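Local coordinates for putative Zn-dependent Alcohol Dehydrogenase (Rhodobacter sphaeroides, PDB 3IV6), which binds S-adenosylmethionine in a Rossmann-like domain and, despite its name, is probably a methyltransferase whose substrate is not assigned, at residues K10-E15 with Y208-K213; I17-W22 with S76-D81; T71-S76 with D95-T100. All blocks are in the same frame, centred on the assembly; numbering follows the deposited sequence.

Interaction 1 of 3, residues K10-E15 with Y208-K213. With SAM (S-adenosylmethionine), chain E.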
loop_
_atom_site.group_PDB
_atom_site.type_symbol
_atom_site.label_atom_id
_atom_site.label_comp_id
_atom_site.label_asym_id
_atom_site.label_seq_id
_atom_site.Cartn_x
_atom_site.Cartn_y
_atom_site.Cartn_z
ATOM N N LYS A 10 7.962 4.337 -9.678
ATOM C CA LYS A 10 7.600 4.578 -8.279
ATOM C C LYS A 10 8.551 3.828 -7.353
ATOM O O LYS A 10 8.845 4.310 -6.256
ATOM C CB LYS A 10 6.161 4.199 -7.980
ATOM C CG LYS A 10 5.178 5.134 -8.609
ATOM C CD LYS A 10 3.749 4.797 -8.228
ATOM C CE LYS A 10 2.831 5.943 -8.567
ATOM N NZ LYS A 10 1.451 5.810 -8.047
ATOM N N ALA A 11 9.064 2.681 -7.795
ATOM C CA ALA A 11 9.999 1.954 -6.952
ATOM C C ALA A 11 11.193 2.842 -6.548
ATOM O O ALA A 11 11.717 2.719 -5.440
ATOM C CB ALA A 11 10.449 0.655 -7.601
ATOM N N GLU A 12 11.589 3.765 -7.422
ATOM C CA GLU A 12 12.629 4.745 -7.079
ATOM C C GLU A 12 12.325 5.528 -5.801
ATOM O O GLU A 12 13.234 5.875 -5.052
ATOM C CB GLU A 12 12.936 5.715 -8.248
ATOM C CG GLU A 12 13.955 5.177 -9.260
ATOM C CD GLU A 12 15.064 4.362 -8.580
ATOM O OE1 GLU A 12 16.030 4.969 -8.052
ATOM O OE2 GLU A 12 14.969 3.109 -8.565
ATOM N N ALA A 13 11.054 5.803 -5.547
ATOM C CA ALA A 13 10.679 6.522 -4.343
ATOM C C ALA A 13 11.059 5.730 -3.091
ATOM O O ALA A 13 11.306 6.292 -2.038
ATOM C CB ALA A 13 9.182 6.837 -4.348
ATOM N N TRP A 14 11.114 4.417 -3.182
ATOM C CA TRP A 14 11.332 3.682 -1.941
ATOM C C TRP A 14 12.796 3.241 -1.703
ATOM O O TRP A 14 13.176 2.863 -0.590
ATOM C CB TRP A 14 10.306 2.552 -1.803
ATOM C CG TRP A 14 8.899 3.068 -1.869
ATOM C CD1 TRP A 14 8.171 3.314 -2.997
ATOM C CD2 TRP A 14 8.044 3.415 -0.763
ATOM N NE1 TRP A 14 6.915 3.783 -2.668
ATOM C CE2 TRP A 14 6.811 3.843 -1.308
ATOM C CE3 TRP A 14 8.194 3.360 0.634
ATOM C CZ2 TRP A 14 5.733 4.241 -0.499
ATOM C CZ3 TRP A 14 7.127 3.758 1.429
ATOM C CH2 TRP A 14 5.911 4.195 0.859
ATOM N N GLU A 15 13.602 3.333 -2.754
ATOM C CA GLU A 15 15.055 3.296 -2.658
ATOM C C GLU A 15 15.573 4.396 -1.747
ATOM O O GLU A 15 16.605 4.243 -1.092
ATOM C CB GLU A 15 15.644 3.467 -4.051
ATOM C CG GLU A 15 15.164 2.390 -4.976
ATOM C CD GLU A 15 15.602 1.029 -4.499
ATOM O OE1 GLU A 15 14.718 0.184 -4.236
ATOM O OE2 GLU A 15 16.836 0.827 -4.380
ATOM N N TYR A 208 8.052 12.281 -2.177
ATOM C CA TYR A 208 6.793 12.703 -2.771
ATOM C C TYR A 208 6.889 12.862 -4.289
ATOM O O TYR A 208 6.012 12.405 -5.006
ATOM C CB TYR A 208 6.265 13.983 -2.096
ATOM C CG TYR A 208 5.303 13.664 -0.977
ATOM C CD1 TYR A 208 3.982 13.309 -1.255
ATOM C CD2 TYR A 208 5.716 13.649 0.354
ATOM C CE1 TYR A 208 3.096 12.980 -0.256
ATOM C CE2 TYR A 208 4.824 13.305 1.381
ATOM C CZ TYR A 208 3.515 12.975 1.062
ATOM O OH TYR A 208 2.606 12.634 2.054
ATOM N N ARG A 209 7.953 13.509 -4.756
ATOM C CA ARG A 209 8.122 13.775 -6.180
ATOM C C ARG A 209 8.276 12.479 -6.968
ATOM O O ARG A 209 7.801 12.370 -8.099
ATOM C CB ARG A 209 9.334 14.679 -6.414
ATOM C CG ARG A 209 9.074 16.150 -6.132
ATOM C CD ARG A 209 10.375 16.922 -5.981
ATOM N NE ARG A 209 11.412 16.426 -6.880
ATOM C CZ ARG A 209 11.684 16.952 -8.070
ATOM N NH1 ARG A 209 10.993 17.996 -8.509
ATOM N NH2 ARG A 209 12.646 16.436 -8.822
ATOM N N ARG A 210 8.941 11.500 -6.364
ATOM C CA ARG A 210 9.186 10.221 -7.021
ATOM C C ARG A 210 7.954 9.324 -6.958
ATOM O O ARG A 210 7.891 8.293 -7.627
ATOM C CB ARG A 210 10.385 9.514 -6.385
ATOM C CG ARG A 210 11.679 10.310 -6.446
ATOM C CD ARG A 210 12.881 9.433 -6.136
ATOM N NE ARG A 210 14.142 10.130 -6.375
ATOM C CZ ARG A 210 15.340 9.622 -6.103
ATOM N NH1 ARG A 210 15.443 8.409 -5.577
ATOM N NH2 ARG A 210 16.433 10.327 -6.354
ATOM N N ARG A 211 6.979 9.724 -6.150
ATOM C CA ARG A 211 5.843 8.864 -5.836
ATOM C C ARG A 211 4.788 8.922 -6.935
ATOM O O ARG A 211 3.913 8.059 -7.016
ATOM C CB ARG A 211 5.226 9.260 -4.493
ATOM C CG ARG A 211 5.452 8.246 -3.384
ATOM C CD ARG A 211 5.296 8.885 -2.013
ATOM N NE ARG A 211 3.893 9.079 -1.657
ATOM C CZ ARG A 211 3.457 9.278 -0.417
ATOM N NH1 ARG A 211 4.317 9.309 0.592
ATOM N NH2 ARG A 211 2.163 9.445 -0.187
ATOM N N GLY A 212 4.876 9.944 -7.780
ATOM C CA GLY A 212 4.067 10.011 -8.984
ATOM C C GLY A 212 2.671 10.537 -8.716
ATOM O O GLY A 212 2.488 11.476 -7.942
ATOM N N LYS A 213 1.681 9.928 -9.361
ATOM C CA LYS A 213 0.283 10.221 -9.071
ATOM C C LYS A 213 -0.248 9.325 -7.957
ATOM O O LYS A 213 0.152 8.167 -7.834
ATOM C CB LYS A 213 -0.572 10.057 -10.329
ATOM C CG LYS A 213 -0.272 11.072 -11.420
ATOM C CD LYS A 213 -1.075 10.785 -12.678
ATOM C CE LYS A 213 -0.972 11.931 -13.672
ATOM N NZ LYS A 213 -1.877 11.736 -14.838
HETATM N N SAM E . 4.153 1.513 4.063
HETATM C CA SAM E . 2.896 1.643 4.778
HETATM C C SAM E . 2.749 0.560 5.826
HETATM O O SAM E . 3.596 -0.324 6.017
HETATM O OXT SAM E . 1.749 0.617 6.503
HETATM C CB SAM E . 1.713 1.690 3.818
HETATM C CG SAM E . 2.067 1.869 2.336
HETATM S SD SAM E . 2.580 0.379 1.421
HETATM C CE SAM E . 2.674 -0.899 2.707
HETATM C "C5'" SAM E . 4.295 0.765 0.918
HETATM C "C4'" SAM E . 5.248 -0.394 0.650
HETATM O "O4'" SAM E . 4.793 -1.138 -0.467
HETATM C "C3'" SAM E . 6.647 0.065 0.281
HETATM O "O3'" SAM E . 7.540 -0.867 0.845
HETATM C "C2'" SAM E . 6.720 -0.083 -1.224
HETATM O "O2'" SAM E . 8.011 -0.461 -1.653
HETATM C "C1'" SAM E . 5.735 -1.201 -1.512
HETATM N N9 SAM E . 5.048 -1.001 -2.795
HETATM C C8 SAM E . 4.470 0.163 -3.233
HETATM N N7 SAM E . 3.960 -0.044 -4.477
HETATM C C5 SAM E . 4.199 -1.331 -4.854
HETATM C C6 SAM E . 3.888 -2.059 -6.019
HETATM N N6 SAM E . 3.243 -1.520 -7.056
HETATM N N1 SAM E . 4.293 -3.368 -6.095
HETATM C C2 SAM E . 5.003 -3.928 -5.040
HETATM N N3 SAM E . 5.298 -3.233 -3.892
HETATM C C4 SAM E . 4.901 -1.943 -3.799
HETATM O O HOH W 1 2.729 6.387 -4.898
#

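Interaction 2 of 3, residues I17-W22 with S76-D81. With SAM (S-adenosylmethionine), chain E.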
loop_
_atom_site.group_PDB
_atom_site.type_symbol
_atom_site.label_atom_id
_atom_site.label_comp_id
_atom_site.label_asym_id
_atom_site.label_seq_id
_atom_site.Cartn_x
_atom_site.Cartn_y
_atom_site.Cartn_z
ATOM N N ILE A 17 13.927 5.519 0.939
ATOM C CA ILE A 17 13.424 5.410 2.301
ATOM C C ILE A 17 14.002 4.227 3.059
ATOM O O ILE A 17 14.628 4.394 4.110
ATOM C CB ILE A 17 11.885 5.343 2.345
ATOM C CG1 ILE A 17 11.253 6.645 1.827
ATOM C CG2 ILE A 17 11.402 5.051 3.740
ATOM C CD1 ILE A 17 11.847 7.903 2.397
ATOM N N GLY A 18 13.821 3.028 2.529
ATOM C CA GLY A 18 14.303 1.852 3.232
ATOM C C GLY A 18 13.801 1.796 4.660
ATOM O O GLY A 18 12.777 2.365 5.007
ATOM N N ASN A 19 14.539 1.096 5.502
ATOM C CA ASN A 19 14.162 0.951 6.887
ATOM C C ASN A 19 13.769 2.234 7.645
ATOM O O ASN A 19 13.224 2.167 8.730
ATOM C CB ASN A 19 15.223 0.139 7.655
ATOM C CG ASN A 19 16.603 0.810 7.707
ATOM O OD1 ASN A 19 16.752 2.013 7.452
ATOM N ND2 ASN A 19 17.618 0.023 8.072
ATOM N N GLN A 20 14.037 3.403 7.096
ATOM C CA GLN A 20 13.632 4.631 7.774
ATOM C C GLN A 20 12.127 4.654 8.007
ATOM O O GLN A 20 11.642 5.236 8.980
ATOM C CB GLN A 20 14.030 5.861 6.962
ATOM C CG GLN A 20 15.505 6.108 6.884
ATOM C CD GLN A 20 15.817 7.320 6.057
ATOM O OE1 GLN A 20 15.734 8.452 6.532
ATOM N NE2 GLN A 20 16.168 7.095 4.801
ATOM N N PHE A 21 11.388 4.015 7.114
ATOM C CA PHE A 21 9.949 4.028 7.230
ATOM C C PHE A 21 9.414 3.492 8.561
ATOM O O PHE A 21 8.468 4.042 9.135
ATOM C CB PHE A 21 9.275 3.301 6.085
ATOM C CG PHE A 21 7.801 3.510 6.080
ATOM C CD1 PHE A 21 7.259 4.626 5.462
ATOM C CD2 PHE A 21 6.955 2.641 6.768
ATOM C CE1 PHE A 21 5.905 4.860 5.475
ATOM C CE2 PHE A 21 5.585 2.870 6.809
ATOM C CZ PHE A 21 5.056 3.976 6.156
ATOM N N TRP A 22 10.010 2.426 9.065
ATOM C CA TRP A 22 9.538 1.884 10.325
ATOM C C TRP A 22 10.438 2.195 11.528
ATOM O O TRP A 22 10.179 1.720 12.641
ATOM C CB TRP A 22 9.390 0.382 10.186
ATOM C CG TRP A 22 10.718 -0.399 10.072
ATOM C CD1 TRP A 22 11.645 -0.633 11.069
ATOM C CD2 TRP A 22 11.204 -1.084 8.926
ATOM N NE1 TRP A 22 12.674 -1.411 10.597
ATOM C CE2 TRP A 22 12.420 -1.705 9.280
ATOM C CE3 TRP A 22 10.728 -1.234 7.630
ATOM C CZ2 TRP A 22 13.154 -2.447 8.389
ATOM C CZ3 TRP A 22 11.453 -1.978 6.757
ATOM C CH2 TRP A 22 12.653 -2.573 7.129
ATOM N N SER A 76 10.673 -2.768 -4.639
ATOM C CA SER A 76 11.890 -2.004 -4.355
ATOM C C SER A 76 13.030 -2.860 -3.777
ATOM O O SER A 76 12.838 -3.622 -2.838
ATOM C CB SER A 76 11.577 -0.843 -3.407
ATOM O OG SER A 76 12.679 -0.567 -2.563
ATOM N N GLN A 77 14.224 -2.747 -4.332
ATOM C CA GLN A 77 15.284 -3.624 -3.867
ATOM C C GLN A 77 15.778 -3.288 -2.464
ATOM O O GLN A 77 16.142 -4.185 -1.713
ATOM C CB GLN A 77 16.461 -3.601 -4.814
ATOM C CG GLN A 77 17.497 -4.632 -4.452
ATOM C CD GLN A 77 16.959 -6.042 -4.538
ATOM O OE1 GLN A 77 16.422 -6.463 -5.572
ATOM N NE2 GLN A 77 17.114 -6.791 -3.458
ATOM N N ARG A 78 15.814 -1.998 -2.124
ATOM C CA ARG A 78 16.335 -1.578 -0.833
ATOM C C ARG A 78 15.401 -2.025 0.290
ATOM O O ARG A 78 15.842 -2.446 1.374
ATOM C CB ARG A 78 16.552 -0.058 -0.765
ATOM C CG ARG A 78 17.331 0.335 0.497
ATOM C CD ARG A 78 17.310 1.796 0.750
ATOM N NE ARG A 78 17.610 2.119 2.153
ATOM C CZ ARG A 78 17.816 3.356 2.627
ATOM N NH1 ARG A 78 17.771 4.403 1.804
ATOM N NH2 ARG A 78 18.061 3.547 3.927
HETATM N N MSE A 79 14.104 -1.917 0.009
HETATM C CA MSE A 79 13.070 -2.347 0.927
HETATM C C MSE A 79 13.220 -3.808 1.259
HETATM O O MSE A 79 13.348 -4.157 2.432
HETATM C CB MSE A 79 11.688 -2.017 0.384
HETATM C CG MSE A 79 11.322 -0.576 0.705
HETATM SE SE MSE A 79 11.233 -0.222 2.663
HETATM C CE MSE A 79 10.562 1.609 2.487
ATOM N N CYS A 80 13.270 -4.651 0.234
ATOM C CA CYS A 80 13.598 -6.069 0.439
ATOM C C CYS A 80 14.876 -6.287 1.238
ATOM O O CYS A 80 14.941 -7.171 2.090
ATOM C CB CYS A 80 13.687 -6.852 -0.882
ATOM S SG CYS A 80 12.199 -6.775 -1.923
ATOM N N ASP A 81 15.890 -5.476 0.972
ATOM C CA ASP A 81 17.211 -5.749 1.528
ATOM C C ASP A 81 17.253 -5.394 3.001
ATOM O O ASP A 81 17.739 -6.189 3.815
ATOM C CB ASP A 81 18.315 -5.036 0.728
ATOM C CG ASP A 81 18.647 -5.739 -0.605
ATOM O OD1 ASP A 81 18.183 -6.878 -0.817
ATOM O OD2 ASP A 81 19.387 -5.153 -1.435
HETATM N N SAM E . 4.153 1.513 4.063
HETATM C CA SAM E . 2.896 1.643 4.778
HETATM C C SAM E . 2.749 0.560 5.826
HETATM O O SAM E . 3.596 -0.324 6.017
HETATM O OXT SAM E . 1.749 0.617 6.503
HETATM C CB SAM E . 1.713 1.690 3.818
HETATM C CG SAM E . 2.067 1.869 2.336
HETATM S SD SAM E . 2.580 0.379 1.421
HETATM C CE SAM E . 2.674 -0.899 2.707
HETATM C "C5'" SAM E . 4.295 0.765 0.918
HETATM C "C4'" SAM E . 5.248 -0.394 0.650
HETATM O "O4'" SAM E . 4.793 -1.138 -0.467
HETATM C "C3'" SAM E . 6.647 0.065 0.281
HETATM O "O3'" SAM E . 7.540 -0.867 0.845
HETATM C "C2'" SAM E . 6.720 -0.083 -1.224
HETATM O "O2'" SAM E . 8.011 -0.461 -1.653
HETATM C "C1'" SAM E . 5.735 -1.201 -1.512
HETATM N N9 SAM E . 5.048 -1.001 -2.795
HETATM C C8 SAM E . 4.470 0.163 -3.233
HETATM N N7 SAM E . 3.960 -0.044 -4.477
HETATM C C5 SAM E . 4.199 -1.331 -4.854
HETATM C C6 SAM E . 3.888 -2.059 -6.019
HETATM N N6 SAM E . 3.243 -1.520 -7.056
HETATM N N1 SAM E . 4.293 -3.368 -6.095
HETATM C C2 SAM E . 5.003 -3.928 -5.040
HETATM N N3 SAM E . 5.298 -3.233 -3.892
HETATM C C4 SAM E . 4.901 -1.943 -3.799
#

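Interaction 3 of 3, residues T71-S76 with D95-T100. With SAM (S-adenosylmethionine), chain E.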
loop_
_atom_site.group_PDB
_atom_site.type_symbol
_atom_site.label_atom_id
_atom_site.label_comp_id
_atom_site.label_asym_id
_atom_site.label_seq_id
_atom_site.Cartn_x
_atom_site.Cartn_y
_atom_site.Cartn_z
ATOM N N THR A 71 5.565 -15.061 2.834
ATOM C CA THR A 71 6.319 -14.561 1.697
ATOM C C THR A 71 6.034 -13.060 1.628
ATOM O O THR A 71 4.882 -12.659 1.718
ATOM C CB THR A 71 5.851 -15.243 0.357
ATOM O OG1 THR A 71 6.200 -16.633 0.352
ATOM C CG2 THR A 71 6.498 -14.596 -0.830
ATOM N N VAL A 72 7.063 -12.236 1.470
ATOM C CA VAL A 72 6.861 -10.804 1.282
ATOM C C VAL A 72 7.166 -10.405 -0.149
ATOM O O VAL A 72 8.163 -10.848 -0.707
ATOM C CB VAL A 72 7.790 -9.978 2.183
ATOM C CG1 VAL A 72 7.600 -8.467 1.934
ATOM C CG2 VAL A 72 7.609 -10.371 3.657
ATOM N N PHE A 73 6.307 -9.569 -0.728
ATOM C CA PHE A 73 6.501 -9.015 -2.062
ATOM C C PHE A 73 6.681 -7.514 -1.981
ATOM O O PHE A 73 5.983 -6.835 -1.237
ATOM C CB PHE A 73 5.313 -9.337 -2.948
ATOM C CG PHE A 73 5.142 -10.805 -3.198
ATOM C CD1 PHE A 73 6.141 -11.534 -3.840
ATOM C CD2 PHE A 73 3.976 -11.478 -2.791
ATOM C CE1 PHE A 73 5.994 -12.876 -4.089
ATOM C CE2 PHE A 73 3.820 -12.863 -3.025
ATOM C CZ PHE A 73 4.830 -13.550 -3.677
ATOM N N ASP A 74 7.623 -6.992 -2.748
ATOM C CA ASP A 74 7.848 -5.556 -2.804
ATOM C C ASP A 74 8.539 -5.195 -4.115
ATOM O O ASP A 74 9.348 -5.981 -4.643
ATOM C CB ASP A 74 8.714 -5.097 -1.614
ATOM C CG ASP A 74 8.548 -3.622 -1.307
ATOM O OD1 ASP A 74 9.016 -2.786 -2.118
ATOM O OD2 ASP A 74 7.923 -3.313 -0.265
ATOM N N PHE A 75 8.227 -4.015 -4.648
ATOM C CA PHE A 75 8.812 -3.626 -5.932
ATOM C C PHE A 75 10.116 -2.829 -5.834
ATOM O O PHE A 75 10.606 -2.305 -6.826
ATOM C CB PHE A 75 7.774 -2.954 -6.836
ATOM C CG PHE A 75 7.453 -1.564 -6.453
ATOM C CD1 PHE A 75 7.845 -1.061 -5.211
ATOM C CD2 PHE A 75 6.752 -0.750 -7.318
ATOM C CE1 PHE A 75 7.556 0.244 -4.837
ATOM C CE2 PHE A 75 6.449 0.546 -6.942
ATOM C CZ PHE A 75 6.857 1.041 -5.691
ATOM N N SER A 76 10.673 -2.768 -4.639
ATOM C CA SER A 76 11.890 -2.004 -4.355
ATOM C C SER A 76 13.030 -2.860 -3.777
ATOM O O SER A 76 12.838 -3.622 -2.838
ATOM C CB SER A 76 11.577 -0.843 -3.407
ATOM O OG SER A 76 12.679 -0.567 -2.563
ATOM N N ASP A 95 10.607 -11.539 -1.913
ATOM C CA ASP A 95 10.787 -11.508 -3.360
ATOM C C ASP A 95 10.569 -10.140 -3.937
ATOM O O ASP A 95 9.780 -9.369 -3.437
ATOM C CB ASP A 95 9.861 -12.517 -4.042
ATOM C CG ASP A 95 10.333 -13.952 -3.856
ATOM O OD1 ASP A 95 11.572 -14.158 -3.971
ATOM O OD2 ASP A 95 9.480 -14.858 -3.608
ATOM N N LEU A 96 11.266 -9.845 -5.016
ATOM C CA LEU A 96 11.052 -8.593 -5.710
ATOM C C LEU A 96 9.879 -8.756 -6.688
ATOM O O LEU A 96 9.970 -9.523 -7.635
ATOM C CB LEU A 96 12.346 -8.187 -6.410
ATOM C CG LEU A 96 12.538 -6.774 -6.964
ATOM C CD1 LEU A 96 12.883 -5.763 -5.887
ATOM C CD2 LEU A 96 13.628 -6.834 -8.040
ATOM N N LEU A 97 8.769 -8.053 -6.455
ATOM C CA LEU A 97 7.599 -8.190 -7.332
ATOM C C LEU A 97 6.747 -6.919 -7.373
ATOM O O LEU A 97 6.657 -6.189 -6.394
ATOM C CB LEU A 97 6.754 -9.406 -6.920
ATOM C CG LEU A 97 5.428 -9.716 -7.638
ATOM C CD1 LEU A 97 5.097 -11.188 -7.601
ATOM C CD2 LEU A 97 4.231 -8.923 -7.069
ATOM N N ASP A 98 6.118 -6.659 -8.511
ATOM C CA ASP A 98 5.288 -5.481 -8.621
ATOM C C ASP A 98 3.806 -5.867 -8.717
ATOM O O ASP A 98 3.331 -6.273 -9.771
ATOM C CB ASP A 98 5.709 -4.664 -9.818
ATOM C CG ASP A 98 4.781 -3.478 -10.085
ATOM O OD1 ASP A 98 3.681 -3.405 -9.496
ATOM O OD2 ASP A 98 5.150 -2.614 -10.915
ATOM N N ILE A 99 3.074 -5.708 -7.622
ATOM C CA ILE A 99 1.698 -6.139 -7.601
ATOM C C ILE A 99 0.785 -5.571 -8.691
ATOM O O ILE A 99 -0.293 -6.104 -8.908
ATOM C CB ILE A 99 1.047 -5.930 -6.220
ATOM C CG1 ILE A 99 -0.184 -6.841 -6.060
ATOM C CG2 ILE A 99 0.721 -4.480 -5.996
ATOM C CD1 ILE A 99 0.153 -8.239 -5.584
ATOM N N THR A 100 1.188 -4.515 -9.390
ATOM C CA THR A 100 0.377 -4.004 -10.516
ATOM C C THR A 100 0.771 -4.639 -11.859
ATOM O O THR A 100 0.170 -4.370 -12.904
ATOM C CB THR A 100 0.492 -2.491 -10.680
ATOM O OG1 THR A 100 1.800 -2.193 -11.160
ATOM C CG2 THR A 100 0.245 -1.770 -9.350
HETATM N N SAM E . 4.153 1.513 4.063
HETATM C CA SAM E . 2.896 1.643 4.778
HETATM C C SAM E . 2.749 0.560 5.826
HETATM O O SAM E . 3.596 -0.324 6.017
HETATM O OXT SAM E . 1.749 0.617 6.503
HETATM C CB SAM E . 1.713 1.690 3.818
HETATM C CG SAM E . 2.067 1.869 2.336
HETATM S SD SAM E . 2.580 0.379 1.421
HETATM C CE SAM E . 2.674 -0.899 2.707
HETATM C "C5'" SAM E . 4.295 0.765 0.918
HETATM C "C4'" SAM E . 5.248 -0.394 0.650
HETATM O "O4'" SAM E . 4.793 -1.138 -0.467
HETATM C "C3'" SAM E . 6.647 0.065 0.281
HETATM O "O3'" SAM E . 7.540 -0.867 0.845
HETATM C "C2'" SAM E . 6.720 -0.083 -1.224
HETATM O "O2'" SAM E . 8.011 -0.461 -1.653
HETATM C "C1'" SAM E . 5.735 -1.201 -1.512
HETATM N N9 SAM E . 5.048 -1.001 -2.795
HETATM C C8 SAM E . 4.470 0.163 -3.233
HETATM N N7 SAM E . 3.960 -0.044 -4.477
HETATM C C5 SAM E . 4.199 -1.331 -4.854
HETATM C C6 SAM E . 3.888 -2.059 -6.019
HETATM N N6 SAM E . 3.243 -1.520 -7.056
HETATM N N1 SAM E . 4.293 -3.368 -6.095
HETATM C C2 SAM E . 5.003 -3.928 -5.040
HETATM N N3 SAM E . 5.298 -3.233 -3.892
HETATM C C4 SAM E . 4.901 -1.943 -3.799
#

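Interaction 1 of 3, residues K10-E15 with Y208-K213
A strong polar bond marks one end of this contact and a weak one the other, with a small apolar patch between. At the first end the side chain of K10 leaves with CG beside the backbone N (chi1 -71°) and then runs fully extended, so that NZ reaches past R211 and donates to K213 O at 2.7 Å, nearly along the axis of the carbonyl. A water bridges K10 NZ and R211 O, its bond to R211 O being 2.9 Å and the one to NZ weak. The same ammonium also meets E127 and R122 O, so a long, flexible lysine suits a place where several oxygens converge on one charge. G212, with positive phi (82°), takes the chain out of helix 201-210 and toward the carbonyl that K10 grips; glycine adopts this conformation readily.

At the other end R210, extended from CG to NE, turns the edge of its guanidinium to E12 O, which lies in its plane. The NH1 to E12 O bond is weak at 3.4 Å. The stronger partner of this arginine is E206, one turn back in its own helix.

Between the polar ends A13 CB touches R210 CB at 3.6 Å, the small methyl letting the two backbones approach.

W14 starts away from 208-213 and lays one ring face over the ribose of S-adenosylmethionine, C3' lying 3.6 Å above its plane, toward the rim of the ring. Helix 11-15 is thus packed between the cofactor and the end of helix 201-210, where W207 meets W14 edge-to-face, just before strand 213-215.

Interaction 2 of 3, residues I17-W22 with S76-D81
The wall of the S-adenosylmethionine pocket beside the ribose and the amino acid part of the cofactor is built here, where the turn after helix 11-15 meets the first turn of helix 77-86. S76 is the N-cap of that helix: its OG accepts from M79 N at 3.2 Å, and E15 OE1 is a further partner of the hydroxyl.

G18 lies at the centre of the contact. Its positive phi (53°) suits glycine, and a CB would point straight into R78. Over the bare CA lies the extended side chain of R78, NE 3.5 Å from G18 CA, with I17 O over one face of the guanidinium. The charged atoms find their bonds elsewhere, NE with D82 and NH1 with E15 O.

M79, a selenomethionine in this crystal, bends at chi2 (-62°) and brings its CE alongside I17 CG2 at 3.8 Å, near F21 CB as well. Its SE approaches W22 CZ3 at 4.5 Å. F21 CG stands anti to the backbone N (chi1 -170°), which carries the ring toward the cofactor, CZ lying 3.4 Å from the amino N of SAM.

Van der Waals packing therefore joins the segments, M79 on I17, G18, F21 and W22 and the R78 chain across I17 O and G18, while R78 and S76 bond chiefly to D82 and E15. A flexible, polarisable side chain such as that of M79 can fit between the aromatic groups and the ribose.

Interaction 3 of 3, residues T71-S76 with D95-T100
Two parallel strands of the central sheet, 69-74 and 93-96, pair tightly and then part into loops around the adenosine of S-adenosylmethionine. D95 N donates to V72 O at 2.8 Å, almost straight (176°), D74 N bonds back to D95 O, and L97 N, already past the strand, donates to D74 O from well above the carbonyl plane. On the face of the sheet that carries F73, L97 CD1 makes a CH-pi contact over that ring, 4.3 Å from its centroid.

The outer side is looser. L96, on the edge strand, is exposed and its CD1 comes nearest, 3.6 Å from S76 C, while the carboxylate of partly exposed D95 lies alongside the F73 ring.

At the end of strand 69-74, D74, CG anti to its backbone N, receives the ribose hydroxyls, O2' on OD1 at 2.6 Å and O3' on OD2 at 2.7 Å. The anti lone pair of OD1 also takes S76 N in an Asx turn, and OD2 takes A54 N. In the loop after strand 93-96, D98 OD1 accepts from T100 N, an Asx turn, and from T100 OG1; both bonds help hold it for SAM N6 at 3.1 Å, while I99 N donates to SAM N1.

F75 holds its ring face against the adenine, SAM C5 lying 3.4 Å above its centre. An alanine here would remove that ring and would probably leave the base less firmly held. An acid that takes both ribose hydroxyls at the end of the second strand is common in Rossmann-like methyltransferases, as in NAD-binding folds, and with four donors around it D74 is likely to stay ionised.

In the fold
All three contacts border S-adenosylmethionine, but from different layers of the fold. Interaction 3 is buried and belongs to the central sheet, where main-chain pairing and two aspartates dominate. Interaction 2 is also buried, yet joins a loop to the helix of the same beta-alpha-beta unit through packing of M79 and R78. Interaction 1, only partly buried, lies on the other side of helix 11-15 and relies chiefly on a lysine bonded to a carbonyl, with a weak arginine bond and an alanine contact. Interactions 2 and 3 share S76, the N-cap residue just before helix 77-86. E15 reaches its OG, tying the N-terminal segment of interaction 1 to both, while W14 packs against M79 and F75.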